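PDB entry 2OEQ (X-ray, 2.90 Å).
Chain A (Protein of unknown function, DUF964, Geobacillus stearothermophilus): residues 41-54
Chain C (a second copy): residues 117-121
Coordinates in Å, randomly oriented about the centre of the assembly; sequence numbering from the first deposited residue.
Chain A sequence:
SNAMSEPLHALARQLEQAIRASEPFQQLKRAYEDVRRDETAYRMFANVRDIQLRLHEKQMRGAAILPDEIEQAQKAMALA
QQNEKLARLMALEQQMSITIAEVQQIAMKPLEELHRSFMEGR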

# COMPACT_ATOMS: atom_id res chain seq x y z
N ALA A 41 -33.51 -0.57 -6.13
CA ALA A 41 -32.06 -0.35 -6.16
C ALA A 41 -31.30 -0.51 -4.83
O ALA A 41 -30.21 -1.08 -4.79
CB ALA A 41 -31.78 1.03 -6.72
N TYR A 42 -31.87 0.01 -3.75
CA TYR A 42 -31.22 -0.07 -2.45
C TYR A 42 -31.20 -1.51 -1.98
O TYR A 42 -30.76 -1.80 -0.86
CB TYR A 42 -31.94 0.80 -1.42
CG TYR A 42 -31.11 1.11 -0.19
CD1 TYR A 42 -31.67 1.71 0.94
CD2 TYR A 42 -29.75 0.83 -0.16
CE1 TYR A 42 -30.90 2.02 2.07
CE2 TYR A 42 -28.97 1.14 0.95
CZ TYR A 42 -29.54 1.74 2.06
OH TYR A 42 -28.75 2.08 3.13
N ARG A 43 -31.70 -2.41 -2.82
CA ARG A 43 -31.70 -3.83 -2.49
C ARG A 43 -30.39 -4.30 -3.08
O ARG A 43 -29.44 -4.59 -2.35
CB ARG A 43 -32.88 -4.54 -3.19
CG ARG A 43 -32.99 -6.04 -2.90
CD ARG A 43 -34.12 -6.71 -3.69
NE ARG A 43 -35.43 -6.10 -3.44
CZ ARG A 43 -36.04 -6.04 -2.25
NH1 ARG A 43 -37.23 -5.46 -2.13
NH2 ARG A 43 -35.45 -6.55 -1.18
N MSE A 44 -30.32 -4.33 -4.41
CA MSE A 44 -29.13 -4.76 -5.13
C MSE A 44 -27.86 -4.22 -4.45
O MSE A 44 -26.94 -4.98 -4.13
CB MSE A 44 -29.20 -4.28 -6.59
CG MSE A 44 -30.34 -4.90 -7.40
SE MSE A 44 -29.77 -5.21 -9.24
CE MSE A 44 -31.30 -4.58 -10.26
N PHE A 45 -27.83 -2.91 -4.20
CA PHE A 45 -26.70 -2.27 -3.54
C PHE A 45 -26.31 -3.01 -2.27
O PHE A 45 -25.18 -3.45 -2.11
CB PHE A 45 -27.07 -0.81 -3.21
CG PHE A 45 -26.13 -0.11 -2.25
CD1 PHE A 45 -26.19 -0.36 -0.88
CD2 PHE A 45 -25.22 0.84 -2.71
CE1 PHE A 45 -25.36 0.32 0.01
CE2 PHE A 45 -24.39 1.53 -1.83
CZ PHE A 45 -24.46 1.27 -0.47
N ALA A 46 -27.26 -3.16 -1.37
CA ALA A 46 -26.95 -3.83 -0.12
C ALA A 46 -26.43 -5.23 -0.38
O ALA A 46 -25.58 -5.71 0.35
CB ALA A 46 -28.17 -3.89 0.76
N ASN A 47 -26.94 -5.88 -1.43
CA ASN A 47 -26.51 -7.24 -1.76
C ASN A 47 -25.03 -7.25 -2.09
O ASN A 47 -24.25 -7.97 -1.46
CB ASN A 47 -27.32 -7.79 -2.93
CG ASN A 47 -26.83 -9.16 -3.39
OD1 ASN A 47 -26.58 -10.04 -2.57
ND2 ASN A 47 -26.71 -9.34 -4.70
N VAL A 48 -24.65 -6.45 -3.08
CA VAL A 48 -23.27 -6.32 -3.49
C VAL A 48 -22.45 -6.01 -2.26
O VAL A 48 -21.51 -6.72 -1.93
CB VAL A 48 -23.09 -5.17 -4.47
CG1 VAL A 48 -21.66 -5.21 -5.06
CG2 VAL A 48 -24.17 -5.24 -5.57
N ARG A 49 -22.83 -4.93 -1.58
CA ARG A 49 -22.18 -4.51 -0.35
C ARG A 49 -21.90 -5.65 0.64
O ARG A 49 -20.83 -5.75 1.22
CB ARG A 49 -23.04 -3.46 0.37
CG ARG A 49 -22.51 -3.05 1.73
CD ARG A 49 -23.53 -2.26 2.53
NE ARG A 49 -24.61 -3.11 3.05
CZ ARG A 49 -25.74 -2.66 3.61
NH1 ARG A 49 -25.96 -1.36 3.73
NH2 ARG A 49 -26.64 -3.53 4.04
N ASP A 50 -22.89 -6.50 0.83
CA ASP A 50 -22.73 -7.57 1.77
C ASP A 50 -21.77 -8.64 1.27
O ASP A 50 -20.91 -9.11 2.04
CB ASP A 50 -24.11 -8.16 2.12
CG ASP A 50 -24.85 -7.37 3.24
OD1 ASP A 50 -24.73 -6.12 3.31
OD2 ASP A 50 -25.58 -7.99 4.04
N ILE A 51 -21.86 -9.01 -0.01
CA ILE A 51 -20.95 -10.04 -0.49
C ILE A 51 -19.53 -9.44 -0.50
O ILE A 51 -18.55 -10.15 -0.26
CB ILE A 51 -21.37 -10.66 -1.91
CG1 ILE A 51 -20.62 -10.00 -3.06
CG2 ILE A 51 -22.87 -10.59 -2.14
CD1 ILE A 51 -19.27 -10.65 -3.32
N GLN A 52 -19.43 -8.14 -0.74
CA GLN A 52 -18.12 -7.49 -0.77
C GLN A 52 -17.45 -7.46 0.60
O GLN A 52 -16.27 -7.76 0.75
CB GLN A 52 -18.23 -6.08 -1.33
CG GLN A 52 -18.46 -6.08 -2.82
CD GLN A 52 -17.42 -6.89 -3.61
OE1 GLN A 52 -17.59 -7.12 -4.80
NE2 GLN A 52 -16.35 -7.32 -2.94
N LEU A 53 -18.22 -7.08 1.61
CA LEU A 53 -17.70 -7.03 2.96
C LEU A 53 -17.36 -8.44 3.40
O LEU A 53 -16.38 -8.65 4.10
CB LEU A 53 -18.77 -6.46 3.87
CG LEU A 53 -18.60 -5.05 4.38
CD1 LEU A 53 -19.93 -4.31 4.31
CD2 LEU A 53 -18.06 -5.15 5.78
N ARG A 54 -18.19 -9.40 3.02
CA ARG A 54 -17.97 -10.79 3.38
C ARG A 54 -16.63 -11.28 2.83
O ARG A 54 -15.92 -12.03 3.48
CB ARG A 54 -19.10 -11.67 2.85
CG ARG A 54 -18.82 -13.16 2.98
CD ARG A 54 -19.87 -14.01 2.27
NE ARG A 54 -19.34 -15.32 1.89
CZ ARG A 54 -18.81 -16.20 2.75
NH1 ARG A 54 -18.36 -17.37 2.30
NH2 ARG A 54 -18.73 -15.92 4.04
N SER C 117 -21.52 5.57 5.52
CA SER C 117 -22.95 5.58 5.36
C SER C 117 -23.43 4.44 4.47
O SER C 117 -24.54 3.96 4.62
CB SER C 117 -23.39 6.93 4.81
OG SER C 117 -23.10 7.95 5.76
N PHE C 118 -22.59 3.99 3.55
CA PHE C 118 -22.99 2.87 2.71
C PHE C 118 -23.30 1.66 3.61
O PHE C 118 -23.95 0.73 3.18
CB PHE C 118 -21.89 2.52 1.72
CG PHE C 118 -21.68 3.54 0.63
CD1 PHE C 118 -22.40 4.74 0.62
CD2 PHE C 118 -20.76 3.30 -0.39
CE1 PHE C 118 -22.21 5.69 -0.39
CE2 PHE C 118 -20.57 4.23 -1.40
CZ PHE C 118 -21.29 5.44 -1.40
N MSE C 119 -22.82 1.69 4.86
CA MSE C 119 -23.08 0.60 5.80
C MSE C 119 -24.46 0.74 6.46
O MSE C 119 -24.82 -0.07 7.33
CB MSE C 119 -22.02 0.54 6.91
CG MSE C 119 -20.59 0.33 6.45
SE MSE C 119 -20.36 -1.09 5.17
CE MSE C 119 -20.27 0.04 3.63
N GLU C 120 -25.21 1.77 6.06
CA GLU C 120 -26.55 2.04 6.60
C GLU C 120 -27.52 0.87 6.41
O GLU C 120 -27.89 0.20 7.38
CB GLU C 120 -27.14 3.30 5.96
CG GLU C 120 -28.64 3.47 6.17
CD GLU C 120 -29.03 3.64 7.63
OE1 GLU C 120 -28.78 2.73 8.44
OE2 GLU C 120 -29.62 4.70 7.95
N GLY C 121 -27.93 0.63 5.17
CA GLY C 121 -28.85 -0.46 4.88
C GLY C 121 -29.76 -0.86 6.03
O GLY C 121 -29.31 -1.67 6.88

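Residues 41-54 of chain A form a continuous helix, most backbone amides bonding to the carbonyl four residues earlier, as from Arg49(A) N to Phe45(A) O (2.8 Å). Chain C meets it with a type I beta turn from Ser117(C) to Glu120(C), closed by a bond from Glu120(C) N to Ser117(C) O (2.7 Å). The CA atoms of Arg49(A) and Phe118(C) lie 8.0 Å apart, while Ala46(A) CA and Gly121(C) CA come to 6.3 Å, so side chains make most of the contact. Tyr42(A), Phe45(A), Arg49(A) and Leu53(A), spaced three or four residues apart, share one helical flank and supply the helix's part of it.

Arg49(A) is the polar centre. Its long side chain carries NH1 to Phe118(C) O, donating a nearly straight hydrogen bond of 3.0 Å in the guanidinium plane. Asp50(A) steadies the same group through a salt bridge, its OD1 lying 3.0 Å from Arg49(A) NE, which leaves NH1 to face chain C. Gly121(C) suits the crowded place beside it: a CB here would fall 2.2 Å from Arg49(A) NH1. Tyr42(A), with chi1 in t, extends its hydroxyl to the end of the stretch, where OH accepts a weak hydrogen bond from Gly121(C) N, short at 2.6 Å but bent (124°).

The apolar contacts flank this polar centre. Phe45(A) and Phe118(C), both buried, pack edge to face: flat rings fill buried space, and the slightly positive edge of Phe45(A) meets the electron-rich face of Phe118(C), with ring planes at 82° and centroids 5.5 Å apart. Phe45(A) CZ also touches Phe118(C) CB at 3.6 Å. The selenomethionine Met119(C) starts away from chain A, but its side chain bends back, bringing SE within 3.4 Å of Leu53(A) CD1. Though exposed, both are apolar and can cover each other. Together the stretches bury 356 Å².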